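Local atomic coordinates of probable adhesion protein (Pseudomonas aeruginosa PAO1, PDB entry 6R3Z), a protein that binds ferrous iron and other divalent metal ions, nickel among them, as the solute-binding component of a transport system that probably takes such ions up. Residues Val108-Phe113 with Pro197-Glu202; Ala169-Ala174 with Arg274-Ser279; Val173-Gly178 with Tyr182-Phe187. All coordinates share one frame; numbering follows the deposited sequence.

Contacts 1 and 3 meet at the nickel (II) ion, their centres about 11 Å apart. Contact 1 brings H111 and H199 to the metal and contact 3 supplies H177; H41, H66 and H250 complete the six-histidine site. Two hydrogen bonds also join these contacts directly, Y182 OH to N109 O and N109 ND2 to G178 O. Contact 2 lies farther out, about 22 Å between centres from contact 1, and carries no site residue. It starts from the same strand, 172-175, as contact 3, sharing V173 and A174, and its centre is about 12 Å from that of contact 3. I276 of contact 2 packs on F187 of contact 3, so helix 260-277, part of contact 2, also borders contact 3.

Contact 1 (Val108-Phe113 with Pro197-Glu202). With NI (nickel (II) ion), chain B; EDO (1,2-ethanediol), chain D.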
ATOM      1  N   VAL A 108      -4.766   0.703  14.167  1.00 33.03           N
ATOM      2  CA  VAL A 108      -4.990   1.531  12.967  1.00 31.38           C
ATOM      3  C   VAL A 108      -4.338   0.796  11.774  1.00 30.82           C
ATOM      4  O   VAL A 108      -3.181   0.365  11.867  1.00 29.29           O
ATOM      5  CB  VAL A 108      -4.455   2.979  13.152  1.00 37.03           C
ATOM      6  CG1 VAL A 108      -4.179   3.658  11.812  1.00 36.71           C
ATOM      7  CG2 VAL A 108      -5.412   3.820  14.000  1.00 37.84           C
ATOM      8  N   ASN A 109      -5.096   0.618  10.681  1.00 25.71           N
ATOM      9  CA  ASN A 109      -4.598  -0.071   9.501  1.00 23.77           C
ATOM     10  C   ASN A 109      -3.605   0.864   8.756  1.00 25.85           C
ATOM     11  O   ASN A 109      -3.992   1.935   8.296  1.00 24.94           O
ATOM     12  CB  ASN A 109      -5.744  -0.522   8.578  1.00 23.71           C
ATOM     13  CG  ASN A 109      -5.269  -1.501   7.508  1.00 32.53           C
ATOM     14  OD1 ASN A 109      -4.186  -1.339   6.913  1.00 23.73           O
ATOM     15  ND2 ASN A 109      -6.074  -2.523   7.228  1.00 26.46           N
ATOM     16  N   PRO A 110      -2.330   0.468   8.618  1.00 23.54           N
ATOM     17  CA  PRO A 110      -1.352   1.372   7.982  1.00 23.37           C
ATOM     18  C   PRO A 110      -1.308   1.349   6.448  1.00 24.43           C
ATOM     19  O   PRO A 110      -0.494   2.079   5.871  1.00 25.01           O
ATOM     20  CB  PRO A 110      -0.025   0.899   8.582  1.00 25.51           C
ATOM     21  CG  PRO A 110      -0.217  -0.583   8.774  1.00 30.25           C
ATOM     22  CD  PRO A 110      -1.683  -0.777   9.102  1.00 25.42           C
ATOM     23  N   HIS A 111      -2.117   0.491   5.789  1.00 20.62           N
ATOM     24  CA  HIS A 111      -2.106   0.322   4.318  1.00 19.94           C
ATOM     25  C   HIS A 111      -2.906   1.382   3.549  1.00 22.36           C
ATOM     26  O   HIS A 111      -3.638   1.050   2.607  1.00 22.48           O
ATOM     27  CB  HIS A 111      -2.577  -1.094   3.943  1.00 20.62           C
ATOM     28  CG  HIS A 111      -1.751  -2.176   4.552  1.00 22.70           C
ATOM     29  ND1 HIS A 111      -2.060  -2.696   5.801  1.00 23.63           N
ATOM     30  CD2 HIS A 111      -0.669  -2.832   4.056  1.00 23.28           C
ATOM     31  CE1 HIS A 111      -1.156  -3.638   6.029  1.00 23.24           C
ATOM     32  NE2 HIS A 111      -0.285  -3.743   5.016  1.00 23.47           N
ATOM     33  N   THR A 112      -2.762   2.661   3.954  1.00 20.12           N
ATOM     34  CA  THR A 112      -3.477   3.799   3.331  1.00 20.06           C
ATOM     35  C   THR A 112      -3.117   3.937   1.843  1.00 23.10           C
ATOM     36  O   THR A 112      -3.954   4.395   1.040  1.00 23.12           O
ATOM     37  CB  THR A 112      -3.152   5.097   4.078  1.00 24.22           C
ATOM     38  OG1 THR A 112      -1.746   5.351   3.954  1.00 25.55           O
ATOM     39  CG2 THR A 112      -3.574   5.053   5.567  1.00 24.28           C
ATOM     40  N   PHE A 113      -1.873   3.513   1.467  1.00 20.53           N
ATOM     41  CA  PHE A 113      -1.415   3.573   0.064  1.00 20.06           C
ATOM     42  C   PHE A 113      -2.220   2.648  -0.862  1.00 25.41           C
ATOM     43  O   PHE A 113      -2.172   2.827  -2.073  1.00 25.88           O
ATOM     44  CB  PHE A 113       0.090   3.297  -0.058  1.00 21.20           C
ATOM     45  CG  PHE A 113       0.559   2.109   0.749  1.00 21.02           C
ATOM     46  CD1 PHE A 113       0.581   0.831   0.188  1.00 22.68           C
ATOM     47  CD2 PHE A 113       0.991   2.266   2.064  1.00 21.65           C
ATOM     48  CE1 PHE A 113       1.032  -0.266   0.928  1.00 21.44           C
ATOM     49  CE2 PHE A 113       1.426   1.158   2.814  1.00 24.06           C
ATOM     50  CZ  PHE A 113       1.426  -0.104   2.243  1.00 22.28           C
ATOM     51  N   PRO A 197      -3.124 -13.259  12.073  1.00 22.80           N
ATOM     52  CA  PRO A 197      -3.639 -12.708  13.352  1.00 22.92           C
ATOM     53  C   PRO A 197      -3.192 -11.278  13.669  1.00 27.21           C
ATOM     54  O   PRO A 197      -3.845 -10.584  14.460  1.00 28.53           O
ATOM     55  CB  PRO A 197      -3.159 -13.715  14.402  1.00 24.80           C
ATOM     56  CG  PRO A 197      -1.971 -14.405  13.767  1.00 28.89           C
ATOM     57  CD  PRO A 197      -2.278 -14.450  12.284  1.00 24.27           C
ATOM     58  N   ALA A 198      -2.078 -10.846  13.063  1.00 24.06           N
ATOM     59  CA  ALA A 198      -1.525  -9.486  13.187  1.00 23.58           C
ATOM     60  C   ALA A 198      -0.722  -9.205  11.928  1.00 25.50           C
ATOM     61  O   ALA A 198      -0.365 -10.143  11.201  1.00 24.30           O
ATOM     62  CB  ALA A 198      -0.618  -9.378  14.417  1.00 24.54           C
ATOM     63  N   HIS A 199      -0.463  -7.920  11.665  1.00 22.62           N
ATOM     64  CA  HIS A 199       0.255  -7.472  10.464  1.00 21.67           C
ATOM     65  C   HIS A 199       1.538  -8.267  10.171  1.00 25.61           C
ATOM     66  O   HIS A 199       2.515  -8.179  10.928  1.00 25.52           O
ATOM     67  CB  HIS A 199       0.564  -5.958  10.532  1.00 22.12           C
ATOM     68  CG  HIS A 199       1.090  -5.403   9.244  1.00 24.39           C
ATOM     69  ND1 HIS A 199       1.993  -4.354   9.226  1.00 25.36           N
ATOM     70  CD2 HIS A 199       0.811  -5.757   7.963  1.00 25.10           C
ATOM     71  CE1 HIS A 199       2.242  -4.115   7.945  1.00 24.25           C
ATOM     72  NE2 HIS A 199       1.575  -4.944   7.155  1.00 23.93           N
ATOM     73  N   GLY A 200       1.479  -9.076   9.103  1.00 22.66           N
ATOM     74  CA  GLY A 200       2.596  -9.871   8.605  1.00 23.27           C
ATOM     75  C   GLY A 200       2.990 -11.067   9.439  1.00 28.25           C
ATOM     76  O   GLY A 200       4.066 -11.629   9.228  1.00 29.31           O
ATOM     77  N   ILE A 201       2.114 -11.471  10.378  1.00 23.89           N
ATOM     78  CA  ILE A 201       2.337 -12.625  11.264  1.00 24.72           C
ATOM     79  C   ILE A 201       1.561 -13.835  10.752  1.00 28.26           C
ATOM     80  O   ILE A 201       0.341 -13.754  10.551  1.00 27.29           O
ATOM     81  CB  ILE A 201       2.010 -12.268  12.753  1.00 28.21           C
ATOM     82  CG1 ILE A 201       2.845 -11.037  13.252  1.00 30.25           C
ATOM     83  CG2 ILE A 201       2.198 -13.474  13.688  1.00 27.22           C
ATOM     84  CD1 ILE A 201       4.389 -11.083  12.981  1.00 35.23           C
ATOM     85  N   GLU A 202       2.279 -14.942  10.520  1.00 25.52           N
ATOM     86  CA  GLU A 202       1.698 -16.178  10.023  1.00 26.04           C
ATOM     87  C   GLU A 202       0.810 -16.792  11.134  1.00 27.98           C
ATOM     88  O   GLU A 202       1.240 -16.821  12.292  1.00 27.39           O
ATOM     89  CB  GLU A 202       2.829 -17.156   9.623  1.00 28.55           C
ATOM     90  CG  GLU A 202       2.405 -18.468   8.980  1.00 44.07           C
ATOM     91  CD  GLU A 202       3.537 -19.279   8.364  1.00 69.03           C
ATOM     92  OE1 GLU A 202       4.527 -18.667   7.896  1.00 64.70           O
ATOM     93  OE2 GLU A 202       3.430 -20.528   8.336  1.00 59.12           O
TER
HETATM   94 NI    NI B 401       1.576  -4.922   5.010  1.00 22.78          NI
HETATM   95  C1  EDO D 403       0.294 -21.930   8.719  1.00 40.22           C
HETATM   96  O1  EDO D 403       1.436 -22.537   8.118  1.00 41.72           O
HETATM   97  C2  EDO D 403      -0.223 -22.871   9.823  1.00 39.45           C
HETATM   98  O2  EDO D 403       0.745 -22.879  10.862  1.00 41.82           O
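The imidazole of H199 overlaps the metal-binding edge of the H111 ring, and the nickel (II) ion holds the two together. NE2 of H111 binds the ion at 2.2 Å and NE2 of H199 at 2.1 Å, with about 90° between the two bonds. These are neighbouring corners of the coordination sphere, which explains why H111 NE2 and H199 NE2 stand only 3.1 Å apart without a hydrogen bond. The side chains come from opposite directions, their ring planes at 89°. H199 NE2 lies near the H111 plane, at its edge, whereas H111 NE2 sits obliquely to the H199 ring. With CG anti to the backbone N (chi1 -170°), H199 stretches from its loop to the ion.

H111 is steadied from behind. Its ring N-H, on ND1, donates to N109 OD1 at 2.8 Å, almost in the imidazole plane, and its backbone N reaches the same N109 OD1 at 3.0 Å, closing an Asx turn. The ND1 bond fixes the rotation of the ring and leaves NE2 turned to the metal, while the bond from H111 N holds the backbone beneath it. N109 is itself tied down: its ND2 donates to G178 O, and its O accepts from Y182 OH. The F113 ring covers the root of H111, with H111 CA over one face, toward the rim.

On the other side, H199 and G200 form the corner of a type II turn from A198 to I201, closed by I201 N to A198 O at 2.9 Å; G200 has the positive phi expected there. H41, H66, H177 and H250 supply the remaining ligands. Loops from two separate parallel sheets thus close on one ion, as in the interdomain metal site of the bacterial solute-binding protein 9 family, here made entirely of histidines.

Contact 2 (Ala169-Ala174 with Arg274-Ser279); sequences ADFRVA and RAIQES
F171, the centre of an inverse gamma turn beside strand 172-175, sets its phenyl ring against S279 and against A275 and I276 of helix 260-277 without any hydrogen bond between the two segments. CG is anti to the backbone N (chi1 -172°), which carries the ring outward from the turn to the helix. The closest touch is F171 CE1 to S279 CB, 3.5 Å. The same CE1 lies 3.9 Å from A275 O, a backbone oxygen, while CZ looks toward the A275 methyl. On the other side of CZ, F171 CE2 meets I276 CG1 at 3.9 Å, the two side chains crossing at about a right angle. S279 CB, A275 O and I276 CG1 all lie obliquely to the ring.

In fold terms, the contact lays the C-terminal helix of the chain against the entry of a central strand in the second parallel sheet. V222, on neighbouring strand 220-226, also packs on F171, and Y246 of strand 244-248 touches A275.

The segment 274-279 is tied by its own bonds. I276 O takes both S279 OG at 2.7 Å, in the carbonyl plane on a lone pair, and S279 N at 3.0 Å, which is consistent with S279 CB being kept against the ring. R274 NH2 forms a salt bridge with E278 OE2 at 3.0 Å, on its syn side but 28° out of the carboxylate plane; the other oxygen, E278 OE1, is hydrogen-bonded to Y246 OH.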
ATOM      1  N   ALA A 169     -26.042  -8.797  -0.777  1.00 30.61           N
ATOM      2  CA  ALA A 169     -25.826  -8.624   0.661  1.00 30.18           C
ATOM      3  C   ALA A 169     -24.987  -9.739   1.303  1.00 33.74           C
ATOM      4  O   ALA A 169     -24.313  -9.480   2.306  1.00 34.78           O
ATOM      5  CB  ALA A 169     -27.155  -8.499   1.375  1.00 31.08           C
ATOM      6  N   ASP A 170     -25.026 -10.963   0.729  1.00 29.65           N
ATOM      7  CA  ASP A 170     -24.283 -12.130   1.252  1.00 29.69           C
ATOM      8  C   ASP A 170     -22.820 -12.234   0.750  1.00 30.38           C
ATOM      9  O   ASP A 170     -22.159 -13.254   1.001  1.00 29.68           O
ATOM     10  CB  ASP A 170     -25.061 -13.432   0.943  1.00 33.13           C
ATOM     11  CG  ASP A 170     -25.073 -13.878  -0.516  1.00 42.55           C
ATOM     12  OD1 ASP A 170     -24.828 -13.028  -1.406  1.00 41.77           O
ATOM     13  OD2 ASP A 170     -25.328 -15.079  -0.768  1.00 47.49           O
ATOM     14  N   PHE A 171     -22.328 -11.207   0.030  1.00 26.18           N
ATOM     15  CA  PHE A 171     -20.970 -11.245  -0.513  1.00 24.71           C
ATOM     16  C   PHE A 171     -19.931 -10.902   0.558  1.00 28.73           C
ATOM     17  O   PHE A 171     -19.465  -9.766   0.640  1.00 28.96           O
ATOM     18  CB  PHE A 171     -20.840 -10.346  -1.744  1.00 26.11           C
ATOM     19  CG  PHE A 171     -19.529 -10.448  -2.488  1.00 26.76           C
ATOM     20  CD1 PHE A 171     -19.240 -11.559  -3.274  1.00 28.82           C
ATOM     21  CD2 PHE A 171     -18.593  -9.421  -2.422  1.00 27.99           C
ATOM     22  CE1 PHE A 171     -18.039 -11.638  -3.987  1.00 28.95           C
ATOM     23  CE2 PHE A 171     -17.401  -9.492  -3.148  1.00 29.86           C
ATOM     24  CZ  PHE A 171     -17.130 -10.605  -3.922  1.00 27.65           C
ATOM     25  N   ARG A 172     -19.607 -11.879   1.409  1.00 24.72           N
ATOM     26  CA  ARG A 172     -18.590 -11.673   2.447  1.00 23.73           C
ATOM     27  C   ARG A 172     -17.221 -11.967   1.876  1.00 25.41           C
ATOM     28  O   ARG A 172     -17.051 -12.903   1.092  1.00 23.83           O
ATOM     29  CB  ARG A 172     -18.863 -12.487   3.701  1.00 22.71           C
ATOM     30  CG  ARG A 172     -19.947 -11.885   4.616  1.00 28.20           C
ATOM     31  CD  ARG A 172     -19.980 -12.649   5.934  1.00 26.15           C
ATOM     32  NE  ARG A 172     -21.095 -12.271   6.812  1.00 28.31           N
ATOM     33  CZ  ARG A 172     -21.055 -11.276   7.695  1.00 37.94           C
ATOM     34  NH1 ARG A 172     -19.977 -10.503   7.790  1.00 28.80           N
ATOM     35  NH2 ARG A 172     -22.108 -11.021   8.464  1.00 28.70           N
ATOM     36  N   VAL A 173     -16.240 -11.163   2.297  1.00 23.14           N
ATOM     37  CA  VAL A 173     -14.857 -11.177   1.815  1.00 22.17           C
ATOM     38  C   VAL A 173     -13.869 -11.445   2.955  1.00 23.88           C
ATOM     39  O   VAL A 173     -14.026 -10.905   4.042  1.00 22.94           O
ATOM     40  CB  VAL A 173     -14.590  -9.765   1.180  1.00 27.26           C
ATOM     41  CG1 VAL A 173     -13.112  -9.481   0.949  1.00 26.34           C
ATOM     42  CG2 VAL A 173     -15.387  -9.583  -0.111  1.00 27.26           C
ATOM     43  N   ALA A 174     -12.840 -12.239   2.674  1.00 21.98           N
ATOM     44  CA  ALA A 174     -11.726 -12.475   3.589  1.00 20.52           C
ATOM     45  C   ALA A 174     -10.409 -12.143   2.843  1.00 23.57           C
ATOM     46  O   ALA A 174     -10.365 -12.184   1.609  1.00 23.14           O
ATOM     47  CB  ALA A 174     -11.712 -13.917   4.062  1.00 21.83           C
ATOM     48  N   ARG A 274     -13.616  -8.302 -11.003  1.00 22.53           N
ATOM     49  CA  ARG A 274     -13.827  -9.681 -11.510  1.00 22.99           C
ATOM     50  C   ARG A 274     -14.488 -10.578 -10.444  1.00 24.60           C
ATOM     51  O   ARG A 274     -15.446 -11.290 -10.763  1.00 24.39           O
ATOM     52  CB  ARG A 274     -12.517 -10.313 -11.991  1.00 22.73           C
ATOM     53  CG  ARG A 274     -12.762 -11.637 -12.716  1.00 28.55           C
ATOM     54  CD  ARG A 274     -11.553 -12.123 -13.492  1.00 31.91           C
ATOM     55  NE  ARG A 274     -10.412 -12.402 -12.620  1.00 31.09           N
ATOM     56  CZ  ARG A 274     -10.160 -13.583 -12.059  1.00 45.53           C
ATOM     57  NH1 ARG A 274      -9.085 -13.746 -11.297  1.00 32.98           N
ATOM     58  NH2 ARG A 274     -10.975 -14.617 -12.268  1.00 34.73           N
ATOM     59  N   ALA A 275     -14.005 -10.514  -9.182  1.00 21.17           N
ATOM     60  CA  ALA A 275     -14.567 -11.286  -8.056  1.00 21.84           C
ATOM     61  C   ALA A 275     -16.066 -10.954  -7.886  1.00 26.15           C
ATOM     62  O   ALA A 275     -16.896 -11.865  -7.751  1.00 26.80           O
ATOM     63  CB  ALA A 275     -13.805 -10.966  -6.778  1.00 22.37           C
ATOM     64  N   ILE A 276     -16.420  -9.660  -7.967  1.00 21.86           N
ATOM     65  CA  ILE A 276     -17.828  -9.261  -7.827  1.00 21.58           C
ATOM     66  C   ILE A 276     -18.650  -9.783  -9.043  1.00 26.35           C
ATOM     67  O   ILE A 276     -19.722 -10.364  -8.859  1.00 26.37           O
ATOM     68  CB  ILE A 276     -17.977  -7.724  -7.647  1.00 22.53           C
ATOM     69  CG1 ILE A 276     -17.259  -7.221  -6.364  1.00 20.35           C
ATOM     70  CG2 ILE A 276     -19.470  -7.313  -7.674  1.00 22.36           C
ATOM     71  CD1 ILE A 276     -16.964  -5.662  -6.335  1.00 21.61           C
ATOM     72  N   GLN A 277     -18.140  -9.574 -10.256  1.00 25.35           N
ATOM     73  CA  GLN A 277     -18.792 -10.016 -11.496  1.00 26.17           C
ATOM     74  C   GLN A 277     -19.058 -11.536 -11.466  1.00 30.77           C
ATOM     75  O   GLN A 277     -20.147 -11.972 -11.846  1.00 30.52           O
ATOM     76  CB  GLN A 277     -17.958  -9.630 -12.727  1.00 27.98           C
ATOM     77  CG  GLN A 277     -17.821  -8.111 -12.971  1.00 29.21           C
ATOM     78  CD  GLN A 277     -19.068  -7.433 -13.495  1.00 40.36           C
ATOM     79  OE1 GLN A 277     -19.703  -6.639 -12.794  1.00 29.21           O
ATOM     80  NE2 GLN A 277     -19.437  -7.711 -14.740  1.00 30.86           N
ATOM     81  N   GLU A 278     -18.087 -12.324 -10.947  1.00 26.35           N
ATOM     82  CA  GLU A 278     -18.183 -13.786 -10.857  1.00 26.84           C
ATOM     83  C   GLU A 278     -19.066 -14.285  -9.704  1.00 34.23           C
ATOM     84  O   GLU A 278     -19.320 -15.493  -9.618  1.00 35.51           O
ATOM     85  CB  GLU A 278     -16.789 -14.436 -10.806  1.00 27.47           C
ATOM     86  CG  GLU A 278     -15.975 -14.291 -12.088  1.00 32.44           C
ATOM     87  CD  GLU A 278     -14.572 -14.878 -12.075  1.00 32.73           C
ATOM     88  OE1 GLU A 278     -14.173 -15.473 -11.048  1.00 32.39           O
ATOM     89  OE2 GLU A 278     -13.864 -14.740 -13.101  1.00 35.10           O
ATOM     90  N   SER A 279     -19.526 -13.373  -8.818  1.00 30.74           N
ATOM     91  CA  SER A 279     -20.401 -13.744  -7.705  1.00 32.43           C
ATOM     92  C   SER A 279     -21.866 -13.873  -8.136  1.00 39.20           C
ATOM     93  O   SER A 279     -22.668 -14.460  -7.415  1.00 40.87           O
ATOM     94  CB  SER A 279     -20.226 -12.801  -6.516  1.00 33.85           C
ATOM     95  OG  SER A 279     -20.837 -11.537  -6.727  1.00 39.07           O
TER

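Contact 3 (Val173-Gly178 with Tyr182-Phe187); sequences VATIHG and YLLREF. With NI (nickel (II) ion), chain B.
V173 and L184 make the tight part of this contact: methyl CG1 of V173 meets methyl CD1 of L184 tip to tip at 3.8 Å. V173 points from the strand toward the helix, with CG1 anti to the backbone N (chi1 165°). L184 reaches back from the helix, its CG anti to the carbonyl carbon. T175, two residues along the strand and also directed at the helix, touches more loosely, its CG2 4.5 Å from L184 CD1. No hydrogen bond crosses between the segments, and even the nearest backbones, at V173 and L184, keep their CA atoms 9.3 Å apart. A174, between V173 and T175 on the strand, points away from the helix and packs on V220 of the neighbouring strand.

The open side lies beyond L184, where R185 is exposed and E186 partly so, although the E186 carboxylate is engaged: OE1 accepts from the backbone N of I116 and OE2 from that of S117, at the start of helix 116-133. F187 N is bonded to L184 O at 2.9 Å, and the F187 ring packs on helix 260-277.

Toward the metal the strand gives way to a loop. T175 OG1 donates to H177 O at 2.7 Å, from well above the carbonyl plane (45°), so the residue whose methyl faces L184 also braces the backbone of a metal ligand. H177 NE2 binds the nickel (II) ion at 2.2 Å. The strand and helix belong to the beta-alpha-beta unit 172-175, 181-185 and 193-194 of the second parallel sheet, with the metal ligand in the loop between strand and helix, beyond the strand's C-terminal end, as is common for sites in such alpha/beta domains.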
ATOM      1  N   VAL A 173     -16.240 -11.163   2.297  1.00 23.14           N
ATOM      2  CA  VAL A 173     -14.857 -11.177   1.815  1.00 22.17           C
ATOM      3  C   VAL A 173     -13.869 -11.445   2.955  1.00 23.88           C
ATOM      4  O   VAL A 173     -14.026 -10.905   4.042  1.00 22.94           O
ATOM      5  CB  VAL A 173     -14.590  -9.765   1.180  1.00 27.26           C
ATOM      6  CG1 VAL A 173     -13.112  -9.481   0.949  1.00 26.34           C
ATOM      7  CG2 VAL A 173     -15.387  -9.583  -0.111  1.00 27.26           C
ATOM      8  N   ALA A 174     -12.840 -12.239   2.674  1.00 21.98           N
ATOM      9  CA  ALA A 174     -11.726 -12.475   3.589  1.00 20.52           C
ATOM     10  C   ALA A 174     -10.409 -12.143   2.843  1.00 23.57           C
ATOM     11  O   ALA A 174     -10.365 -12.184   1.609  1.00 23.14           O
ATOM     12  CB  ALA A 174     -11.712 -13.917   4.062  1.00 21.83           C
ATOM     13  N   THR A 175      -9.346 -11.795   3.583  1.00 19.93           N
ATOM     14  CA  THR A 175      -8.032 -11.539   2.996  1.00 19.90           C
ATOM     15  C   THR A 175      -6.984 -12.264   3.841  1.00 23.00           C
ATOM     16  O   THR A 175      -7.216 -12.486   5.032  1.00 22.91           O
ATOM     17  CB  THR A 175      -7.686 -10.038   2.837  1.00 24.38           C
ATOM     18  OG1 THR A 175      -7.408  -9.432   4.113  1.00 23.98           O
ATOM     19  CG2 THR A 175      -8.750  -9.243   2.055  1.00 20.67           C
ATOM     20  N   ILE A 176      -5.831 -12.609   3.250  1.00 20.09           N
ATOM     21  CA  ILE A 176      -4.748 -13.258   4.035  1.00 20.27           C
ATOM     22  C   ILE A 176      -4.039 -12.158   4.859  1.00 23.28           C
ATOM     23  O   ILE A 176      -3.943 -12.268   6.087  1.00 22.68           O
ATOM     24  CB  ILE A 176      -3.734 -13.993   3.097  1.00 24.10           C
ATOM     25  CG1 ILE A 176      -4.376 -15.194   2.344  1.00 24.39           C
ATOM     26  CG2 ILE A 176      -2.468 -14.437   3.885  1.00 23.22           C
ATOM     27  CD1 ILE A 176      -4.931 -16.327   3.191  1.00 27.62           C
ATOM     28  N   HIS A 177      -3.552 -11.102   4.160  1.00 20.35           N
ATOM     29  CA  HIS A 177      -2.859  -9.945   4.741  1.00 21.10           C
ATOM     30  C   HIS A 177      -3.897  -8.845   4.973  1.00 25.29           C
ATOM     31  O   HIS A 177      -4.807  -8.700   4.159  1.00 25.46           O
ATOM     32  CB  HIS A 177      -1.747  -9.470   3.787  1.00 21.64           C
ATOM     33  CG  HIS A 177      -0.738  -8.542   4.386  1.00 25.07           C
ATOM     34  ND1 HIS A 177       0.375  -9.027   5.066  1.00 28.09           N
ATOM     35  CD2 HIS A 177      -0.642  -7.195   4.302  1.00 24.86           C
ATOM     36  CE1 HIS A 177       1.090  -7.959   5.392  1.00 26.78           C
ATOM     37  NE2 HIS A 177       0.535  -6.837   4.923  1.00 25.63           N
ATOM     38  N   GLY A 178      -3.783  -8.101   6.075  1.00 23.29           N
ATOM     39  CA  GLY A 178      -4.747  -7.034   6.387  1.00 25.15           C
ATOM     40  C   GLY A 178      -4.505  -5.744   5.603  1.00 31.75           C
ATOM     41  O   GLY A 178      -4.565  -4.654   6.172  1.00 34.25           O
ATOM     42  N   TYR A 182      -8.851  -0.396   2.989  1.00 21.06           N
ATOM     43  CA  TYR A 182      -9.043   0.895   2.286  1.00 22.73           C
ATOM     44  C   TYR A 182      -9.440   0.661   0.826  1.00 26.88           C
ATOM     45  O   TYR A 182     -10.275   1.389   0.288  1.00 26.54           O
ATOM     46  CB  TYR A 182      -7.778   1.756   2.307  1.00 24.61           C
ATOM     47  CG  TYR A 182      -7.328   2.157   3.688  1.00 26.32           C
ATOM     48  CD1 TYR A 182      -7.899   3.247   4.339  1.00 29.34           C
ATOM     49  CD2 TYR A 182      -6.353   1.427   4.362  1.00 27.07           C
ATOM     50  CE1 TYR A 182      -7.507   3.607   5.626  1.00 28.72           C
ATOM     51  CE2 TYR A 182      -5.946   1.783   5.653  1.00 27.90           C
ATOM     52  CZ  TYR A 182      -6.531   2.872   6.279  1.00 31.19           C
ATOM     53  OH  TYR A 182      -6.156   3.242   7.546  1.00 27.22           O
ATOM     54  N   LEU A 183      -8.830  -0.347   0.183  1.00 24.55           N
ATOM     55  CA  LEU A 183      -9.133  -0.683  -1.210  1.00 24.73           C
ATOM     56  C   LEU A 183     -10.598  -1.102  -1.360  1.00 25.68           C
ATOM     57  O   LEU A 183     -11.293  -0.594  -2.244  1.00 25.49           O
ATOM     58  CB  LEU A 183      -8.209  -1.803  -1.703  1.00 25.65           C
ATOM     59  CG  LEU A 183      -8.222  -2.034  -3.225  1.00 31.53           C
ATOM     60  CD1 LEU A 183      -6.852  -2.405  -3.731  1.00 32.23           C
ATOM     61  CD2 LEU A 183      -9.219  -3.097  -3.595  1.00 34.85           C
ATOM     62  N   LEU A 184     -11.068  -2.018  -0.492  1.00 22.28           N
ATOM     63  CA  LEU A 184     -12.441  -2.506  -0.573  1.00 23.08           C
ATOM     64  C   LEU A 184     -13.460  -1.437  -0.175  1.00 25.28           C
ATOM     65  O   LEU A 184     -14.569  -1.437  -0.714  1.00 25.13           O
ATOM     66  CB  LEU A 184     -12.598  -3.815   0.218  1.00 23.19           C
ATOM     67  CG  LEU A 184     -11.884  -4.990  -0.507  1.00 30.27           C
ATOM     68  CD1 LEU A 184     -11.488  -6.079   0.435  1.00 31.68           C
ATOM     69  CD2 LEU A 184     -12.739  -5.541  -1.647  1.00 33.89           C
ATOM     70  N   ARG A 185     -13.042  -0.476   0.687  1.00 23.25           N
ATOM     71  CA  ARG A 185     -13.876   0.663   1.104  1.00 25.38           C
ATOM     72  C   ARG A 185     -14.277   1.497  -0.135  1.00 30.17           C
ATOM     73  O   ARG A 185     -15.331   2.124  -0.135  1.00 30.36           O
ATOM     74  CB  ARG A 185     -13.109   1.564   2.098  1.00 26.92           C
ATOM     75  CG  ARG A 185     -14.015   2.541   2.858  1.00 42.53           C
ATOM     76  CD  ARG A 185     -13.270   3.208   3.996  1.00 59.04           C
ATOM     77  NE  ARG A 185     -14.191   3.761   4.991  1.00 80.70           N
ATOM     78  CZ  ARG A 185     -14.533   5.042   5.071  1.00101.77           C
ATOM     79  NH1 ARG A 185     -14.024   5.926   4.220  1.00 90.92           N
ATOM     80  NH2 ARG A 185     -15.380   5.452   6.004  1.00 92.41           N
ATOM     81  N   GLU A 186     -13.456   1.474  -1.199  1.00 26.54           N
ATOM     82  CA  GLU A 186     -13.781   2.246  -2.406  1.00 27.16           C
ATOM     83  C   GLU A 186     -14.867   1.610  -3.272  1.00 28.90           C
ATOM     84  O   GLU A 186     -15.340   2.232  -4.227  1.00 27.38           O
ATOM     85  CB  GLU A 186     -12.534   2.547  -3.186  1.00 28.59           C
ATOM     86  CG  GLU A 186     -11.582   3.305  -2.285  1.00 41.19           C
ATOM     87  CD  GLU A 186     -10.466   4.001  -3.011  1.00 47.20           C
ATOM     88  OE1 GLU A 186      -9.717   3.312  -3.734  1.00 39.95           O
ATOM     89  OE2 GLU A 186     -10.343   5.235  -2.858  1.00 38.40           O
ATOM     90  N   PHE A 187     -15.305   0.406  -2.882  1.00 24.55           N
ATOM     91  CA  PHE A 187     -16.423  -0.293  -3.487  1.00 24.79           C
ATOM     92  C   PHE A 187     -17.604  -0.271  -2.507  1.00 30.10           C
ATOM     93  O   PHE A 187     -18.678  -0.767  -2.835  1.00 29.78           O
ATOM     94  CB  PHE A 187     -16.040  -1.744  -3.829  1.00 25.83           C
ATOM     95  CG  PHE A 187     -15.022  -1.862  -4.938  1.00 26.91           C
ATOM     96  CD1 PHE A 187     -15.423  -1.944  -6.266  1.00 28.54           C
ATOM     97  CD2 PHE A 187     -13.667  -1.924  -4.654  1.00 26.89           C
ATOM     98  CE1 PHE A 187     -14.478  -2.070  -7.291  1.00 28.42           C
ATOM     99  CE2 PHE A 187     -12.722  -2.034  -5.679  1.00 27.64           C
ATOM    100  CZ  PHE A 187     -13.134  -2.111  -6.993  1.00 25.99           C
TER
HETATM  101 NI    NI B 401       1.576  -4.922   5.010  1.00 22.78          NI